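Local coordinates for protein Sodium/sialic acid symporter SiaT (Proteus mirabilis, PDB 5NV9) that couples the inward sodium gradient to the uptake of the sialic acid N-acetylneuraminic acid across the bacterial inner membrane, moving two sodium ions with each sugar, at residues A71-T77 with K220-Q226; A193-F197 with F287-I291. All blocks are in the same frame, centred on the assembly; numbering follows the deposited sequence.

Contact 1: residues A71-T77 with K220-Q226; sequences AYTSDWT and KFFPTTQ
K220 reaches the C-terminal end of helix 61-73 on the periplasmic side of this LeuT-fold transporter, where its ammonium binds one carbonyl of the last turn and one just beyond it. NZ donates to the carbonyl O of Y72 at 2.8 Å and to that of S74 at 3.0 Å, standing above both carbonyl planes. Bends at chi3 (78°) and chi4 (58°) curl the chain so that its aliphatic carbons run along S74 O before the amine meets Y72 O. F296 adds a cation-pi contact to the same lysine. Further on, the two segments are tied by a backbone bond from W76 N to F221 O, and the side chains of these two residues lie alongside each other, pointing the same way. Their rings form a T-shaped pair: the edge of F221, led by CD1 and CE1, meets one face of the W76 indole, with planes at 75° and CE1 3.8 Å from W76 CE2. The indole NE1-H is bonded to S293 OG of helix 267-301. F222 flanks the same tryptophan, CZ approaching W76 CB. D75 crosses P223 obliquely, OD2 against the ring carbon CG, while its other oxygen closes an Asx turn. That oxygen, D75 OD1, is gripped twice by T77: the backbone N arrives on the anti side at 2.8 Å, and the hydroxyl OG1 on the syn side at 2.6 Å.

Contact 2: residues A193-F197 with F287-I291; sequences AVLIF and FFFAI
This is apolar helix-helix packing between transmembrane segments 175-199 and 273-292 of the LeuT fold, on the continuous helices 155-203 and 267-301, which run nearly in the same direction here, their short axes crossing at 28° and 9.1 Å apart. The ring of F287 is engaged on a face and at its edge. Over the face sits V194 CG2, 3.8 Å from the centroid and almost exactly on the ring normal, a CH-pi contact; V194 chi1 of 167° puts this methyl beside the backbone N. At the edge, in plane, F197 CB lies against CD2. The same edge points at the face of F197 in an offset edge-to-face pair, planes at 80°, while A290 CB touches F197 CE1 obliquely at 3.5 Å. A second CH-pi contact lies on the other flank, where A193 CB rests over the F288 ring, displaced toward the rim and 3.5 Å from CZ. I291 CD1 packs against A193 O, 3.5 Å away, and the I291 and I196 side chains cross at about a right angle, CG1 against CG2 at 3.8 Å. F288 also packs edge-to-face on F64 of helix 61-73, and I196 touches that phenylalanine too. All the side-chain contacts across the pair are apolar, and A193 O is already used by F197 N, so cohesion probably rests mainly on dispersion, with weak CH-pi and ring-edge contributions.

Overall arrangement
Contacts 1 and 2 have centres about 17 Å apart and meet where W76 and A71 pack on F289 and A290. The W76 indole, which receives F221 in contact 1, packs on helix 267-301: W76 CE2 is 3.5 Å from F289 CB, and W76 CZ2 is 3.6 Å from A290 N. A71 CB approaches F289 O at 3.3 Å. Loop 220-226 is thus linked through 71-77 to the helix pair. That pair lies closer to the substrate: the F288 side chain is about 4 Å from those of L59 (sodium site) and T63 (sialic acid site), about 7 Å from bound sialic acid and about 10 Å from a sodium ion, whereas that of T77 is about 11 Å from the sugar.

Contact 1: residues A71-T77 with K220-Q226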
loop_
_atom_site.group_PDB
_atom_site.type_symbol
_atom_site.label_atom_id
_atom_site.label_comp_id
_atom_site.label_asym_id
_atom_site.label_seq_id
_atom_site.Cartn_x
_atom_site.Cartn_y
_atom_site.Cartn_z
ATOM N N ALA A 71 -0.691 12.739 -13.892
ATOM C CA ALA A 71 -1.751 13.313 -14.763
ATOM C C ALA A 71 -1.266 14.640 -15.366
ATOM O O ALA A 71 -1.606 14.975 -16.492
ATOM C CB ALA A 71 -3.021 13.532 -13.984
ATOM N N TYR A 72 -0.548 15.430 -14.543
ATOM C CA TYR A 72 0.120 16.681 -14.965
ATOM C C TYR A 72 1.031 16.510 -16.239
ATOM O O TYR A 72 0.847 17.239 -17.250
ATOM C CB TYR A 72 0.939 17.265 -13.812
ATOM C CG TYR A 72 1.517 18.630 -14.157
ATOM C CD1 TYR A 72 2.670 18.734 -14.915
ATOM C CD2 TYR A 72 0.904 19.799 -13.756
ATOM C CE1 TYR A 72 3.197 19.954 -15.258
ATOM C CE2 TYR A 72 1.469 21.029 -14.048
ATOM C CZ TYR A 72 2.599 21.085 -14.815
ATOM O OH TYR A 72 3.141 22.265 -15.188
ATOM N N THR A 73 1.979 15.549 -16.173
ATOM C CA THR A 73 2.903 15.280 -17.246
ATOM C C THR A 73 2.355 14.393 -18.383
ATOM O O THR A 73 2.893 14.395 -19.475
ATOM C CB THR A 73 4.168 14.601 -16.706
ATOM O OG1 THR A 73 3.787 13.350 -16.134
ATOM C CG2 THR A 73 4.802 15.467 -15.644
ATOM N N SER A 74 1.324 13.606 -18.138
ATOM C CA SER A 74 0.837 12.701 -19.188
ATOM C C SER A 74 -0.674 12.646 -19.234
ATOM O O SER A 74 -1.296 13.517 -19.817
ATOM C CB SER A 74 1.441 11.277 -19.041
ATOM O OG SER A 74 1.008 10.729 -17.816
ATOM N N ASP A 75 -1.263 11.576 -18.695
ATOM C CA ASP A 75 -2.653 11.373 -18.876
ATOM C C ASP A 75 -3.312 10.602 -17.706
ATOM O O ASP A 75 -2.711 10.415 -16.628
ATOM C CB ASP A 75 -2.827 10.686 -20.218
ATOM C CG ASP A 75 -2.056 9.362 -20.312
ATOM O OD1 ASP A 75 -2.222 8.488 -19.435
ATOM O OD2 ASP A 75 -1.336 9.146 -21.299
ATOM N N TRP A 76 -4.554 10.170 -17.895
ATOM C CA TRP A 76 -5.267 9.416 -16.867
ATOM C C TRP A 76 -5.216 7.924 -17.109
ATOM O O TRP A 76 -5.910 7.210 -16.408
ATOM C CB TRP A 76 -6.736 9.804 -16.835
ATOM C CG TRP A 76 -7.066 11.129 -16.226
ATOM C CD1 TRP A 76 -6.356 12.284 -16.328
ATOM C CD2 TRP A 76 -8.233 11.432 -15.491
ATOM N NE1 TRP A 76 -6.986 13.284 -15.635
ATOM C CE2 TRP A 76 -8.137 12.781 -15.095
ATOM C CE3 TRP A 76 -9.339 10.664 -15.063
ATOM C CZ2 TRP A 76 -9.132 13.419 -14.358
ATOM C CZ3 TRP A 76 -10.309 11.286 -14.300
ATOM C CH2 TRP A 76 -10.187 12.659 -13.924
ATOM N N THR A 77 -4.428 7.414 -18.049
ATOM C CA THR A 77 -4.552 5.970 -18.331
ATOM C C THR A 77 -4.385 5.035 -17.119
ATOM O O THR A 77 -5.029 4.021 -17.061
ATOM C CB THR A 77 -3.640 5.500 -19.463
ATOM O OG1 THR A 77 -2.305 5.895 -19.218
ATOM C CG2 THR A 77 -4.114 6.056 -20.761
ATOM N N LYS A 220 -5.151 14.604 -22.879
ATOM C CA LYS A 220 -4.566 14.178 -21.644
ATOM C C LYS A 220 -5.523 13.379 -20.772
ATOM O O LYS A 220 -5.307 13.281 -19.541
ATOM C CB LYS A 220 -4.008 15.390 -20.896
ATOM C CG LYS A 220 -2.734 15.949 -21.499
ATOM C CD LYS A 220 -2.321 17.293 -20.906
ATOM C CE LYS A 220 -1.634 17.200 -19.521
ATOM N NZ LYS A 220 -0.429 16.358 -19.529
ATOM N N PHE A 221 -6.605 12.873 -21.345
ATOM C CA PHE A 221 -7.434 11.870 -20.633
ATOM C C PHE A 221 -7.032 10.446 -21.041
ATOM O O PHE A 221 -6.249 9.823 -20.344
ATOM C CB PHE A 221 -8.915 12.122 -20.833
ATOM C CG PHE A 221 -9.415 13.314 -20.083
ATOM C CD1 PHE A 221 -9.332 13.360 -18.713
ATOM C CD2 PHE A 221 -10.006 14.366 -20.741
ATOM C CE1 PHE A 221 -9.819 14.454 -18.003
ATOM C CE2 PHE A 221 -10.483 15.493 -20.047
ATOM C CZ PHE A 221 -10.377 15.531 -18.680
ATOM N N PHE A 222 -7.509 9.955 -22.180
ATOM C CA PHE A 222 -7.231 8.567 -22.610
ATOM C C PHE A 222 -6.754 8.616 -24.039
ATOM O O PHE A 222 -7.549 8.380 -24.960
ATOM C CB PHE A 222 -8.476 7.675 -22.408
ATOM C CG PHE A 222 -8.932 7.616 -20.973
ATOM C CD1 PHE A 222 -8.321 6.775 -20.077
ATOM C CD2 PHE A 222 -9.918 8.468 -20.514
ATOM C CE1 PHE A 222 -8.727 6.731 -18.761
ATOM C CE2 PHE A 222 -10.330 8.446 -19.192
ATOM C CZ PHE A 222 -9.725 7.584 -18.312
ATOM N N PRO A 223 -5.470 8.987 -24.250
ATOM C CA PRO A 223 -5.044 9.191 -25.659
ATOM C C PRO A 223 -5.029 7.825 -26.390
ATOM O O PRO A 223 -4.547 6.846 -25.842
ATOM C CB PRO A 223 -3.621 9.789 -25.535
ATOM C CG PRO A 223 -3.207 9.545 -24.115
ATOM C CD PRO A 223 -4.407 9.310 -23.285
ATOM N N THR A 224 -5.620 7.754 -27.571
ATOM C CA THR A 224 -5.751 6.484 -28.254
ATOM C C THR A 224 -4.393 6.024 -28.817
ATOM O O THR A 224 -4.228 4.870 -29.167
ATOM C CB THR A 224 -6.808 6.556 -29.354
ATOM O OG1 THR A 224 -6.481 7.605 -30.246
ATOM C CG2 THR A 224 -8.152 6.816 -28.770
ATOM N N THR A 225 -3.417 6.927 -28.856
ATOM C CA THR A 225 -2.060 6.557 -29.195
ATOM C C THR A 225 -1.448 5.619 -28.157
ATOM O O THR A 225 -0.441 4.942 -28.445
ATOM C CB THR A 225 -1.150 7.793 -29.325
ATOM O OG1 THR A 225 -1.297 8.617 -28.175
ATOM C CG2 THR A 225 -1.538 8.614 -30.539
ATOM N N GLN A 226 -2.038 5.561 -26.962
ATOM C CA GLN A 226 -1.625 4.575 -25.964
ATOM C C GLN A 226 -2.389 3.240 -26.016
ATOM O O GLN A 226 -2.155 2.364 -25.175
ATOM C CB GLN A 226 -1.745 5.197 -24.597
ATOM C CG GLN A 226 -0.792 6.335 -24.441
ATOM C CD GLN A 226 0.644 5.877 -24.511
ATOM O OE1 GLN A 226 1.351 6.088 -25.515
ATOM N NE2 GLN A 226 1.080 5.204 -23.459
HETATM O O HOH W 1 -4.185 14.973 -17.417
HETATM O O HOH W 2 -0.860 4.518 -21.127
#

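Contact 2: residues A193-F197 with F287-I291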
loop_
_atom_site.group_PDB
_atom_site.type_symbol
_atom_site.label_atom_id
_atom_site.label_comp_id
_atom_site.label_asym_id
_atom_site.label_seq_id
_atom_site.Cartn_x
_atom_site.Cartn_y
_atom_site.Cartn_z
ATOM N N ALA A 193 -8.076 15.693 -0.614
ATOM C CA ALA A 193 -7.897 15.674 -2.040
ATOM C C ALA A 193 -9.056 16.425 -2.700
ATOM O O ALA A 193 -8.859 17.152 -3.668
ATOM C CB ALA A 193 -7.792 14.259 -2.552
ATOM N N VAL A 194 -10.254 16.257 -2.185
ATOM C CA VAL A 194 -11.420 16.928 -2.773
ATOM C C VAL A 194 -11.254 18.476 -2.633
ATOM O O VAL A 194 -11.614 19.274 -3.546
ATOM C CB VAL A 194 -12.699 16.465 -2.094
ATOM C CG1 VAL A 194 -13.856 17.364 -2.456
ATOM C CG2 VAL A 194 -12.985 15.025 -2.464
ATOM N N LEU A 195 -10.687 18.884 -1.498
ATOM C CA LEU A 195 -10.585 20.285 -1.179
ATOM C C LEU A 195 -9.523 20.960 -2.063
ATOM O O LEU A 195 -9.684 22.100 -2.459
ATOM C CB LEU A 195 -10.238 20.453 0.300
ATOM C CG LEU A 195 -10.226 21.913 0.749
ATOM C CD1 LEU A 195 -11.610 22.571 0.667
ATOM C CD2 LEU A 195 -9.655 21.939 2.137
ATOM N N ILE A 196 -8.416 20.263 -2.311
ATOM C CA ILE A 196 -7.335 20.726 -3.260
ATOM C C ILE A 196 -7.939 20.931 -4.645
ATOM O O ILE A 196 -7.752 21.974 -5.282
ATOM C CB ILE A 196 -6.179 19.723 -3.368
ATOM C CG1 ILE A 196 -5.382 19.649 -2.044
ATOM C CG2 ILE A 196 -5.258 20.123 -4.510
ATOM C CD1 ILE A 196 -4.531 18.406 -1.874
ATOM N N PHE A 197 -8.671 19.939 -5.103
ATOM C CA PHE A 197 -9.308 20.049 -6.403
ATOM C C PHE A 197 -10.179 21.338 -6.495
ATOM O O PHE A 197 -9.985 22.167 -7.373
ATOM C CB PHE A 197 -10.170 18.822 -6.737
ATOM C CG PHE A 197 -10.769 18.910 -8.109
ATOM C CD1 PHE A 197 -9.943 18.936 -9.224
ATOM C CD2 PHE A 197 -12.126 19.047 -8.274
ATOM C CE1 PHE A 197 -10.489 19.036 -10.496
ATOM C CE2 PHE A 197 -12.682 19.181 -9.525
ATOM C CZ PHE A 197 -11.867 19.185 -10.653
ATOM N N PHE A 287 -9.977 12.046 -7.899
ATOM C CA PHE A 287 -9.573 13.413 -7.478
ATOM C C PHE A 287 -8.070 13.639 -7.582
ATOM O O PHE A 287 -7.668 14.769 -7.920
ATOM C CB PHE A 287 -10.103 13.818 -6.110
ATOM C CG PHE A 287 -11.551 14.136 -6.120
ATOM C CD1 PHE A 287 -12.501 13.124 -6.004
ATOM C CD2 PHE A 287 -11.982 15.442 -6.267
ATOM C CE1 PHE A 287 -13.858 13.414 -6.041
ATOM C CE2 PHE A 287 -13.334 15.723 -6.325
ATOM C CZ PHE A 287 -14.276 14.713 -6.214
ATOM N N PHE A 288 -7.254 12.589 -7.380
ATOM C CA PHE A 288 -5.797 12.738 -7.527
ATOM C C PHE A 288 -5.400 12.988 -9.003
ATOM O O PHE A 288 -4.538 13.806 -9.280
ATOM C CB PHE A 288 -5.050 11.587 -6.872
ATOM C CG PHE A 288 -5.135 11.620 -5.375
ATOM C CD1 PHE A 288 -4.368 12.524 -4.643
ATOM C CD2 PHE A 288 -6.006 10.814 -4.686
ATOM C CE1 PHE A 288 -4.494 12.626 -3.249
ATOM C CE2 PHE A 288 -6.142 10.912 -3.288
ATOM C CZ PHE A 288 -5.361 11.790 -2.571
ATOM N N PHE A 289 -6.048 12.302 -9.929
ATOM C CA PHE A 289 -5.845 12.569 -11.362
ATOM C C PHE A 289 -6.337 13.975 -11.670
ATOM O O PHE A 289 -5.626 14.746 -12.320
ATOM C CB PHE A 289 -6.587 11.524 -12.222
ATOM C CG PHE A 289 -5.888 10.200 -12.236
ATOM C CD1 PHE A 289 -4.825 10.000 -13.096
ATOM C CD2 PHE A 289 -6.204 9.181 -11.313
ATOM C CE1 PHE A 289 -4.141 8.776 -13.111
ATOM C CE2 PHE A 289 -5.484 7.971 -11.313
ATOM C CZ PHE A 289 -4.437 7.779 -12.209
ATOM N N ALA A 290 -7.545 14.304 -11.196
ATOM C CA ALA A 290 -8.143 15.601 -11.492
ATOM C C ALA A 290 -7.269 16.721 -11.003
ATOM O O ALA A 290 -7.120 17.747 -11.703
ATOM C CB ALA A 290 -9.578 15.716 -10.985
ATOM N N ILE A 291 -6.607 16.500 -9.867
ATOM C CA ILE A 291 -5.648 17.467 -9.363
ATOM C C ILE A 291 -4.466 17.781 -10.316
ATOM O O ILE A 291 -4.154 18.966 -10.526
ATOM C CB ILE A 291 -5.150 17.125 -7.938
ATOM C CG1 ILE A 291 -6.258 17.393 -6.929
ATOM C CG2 ILE A 291 -3.964 17.972 -7.556
ATOM C CD1 ILE A 291 -6.058 16.559 -5.677
#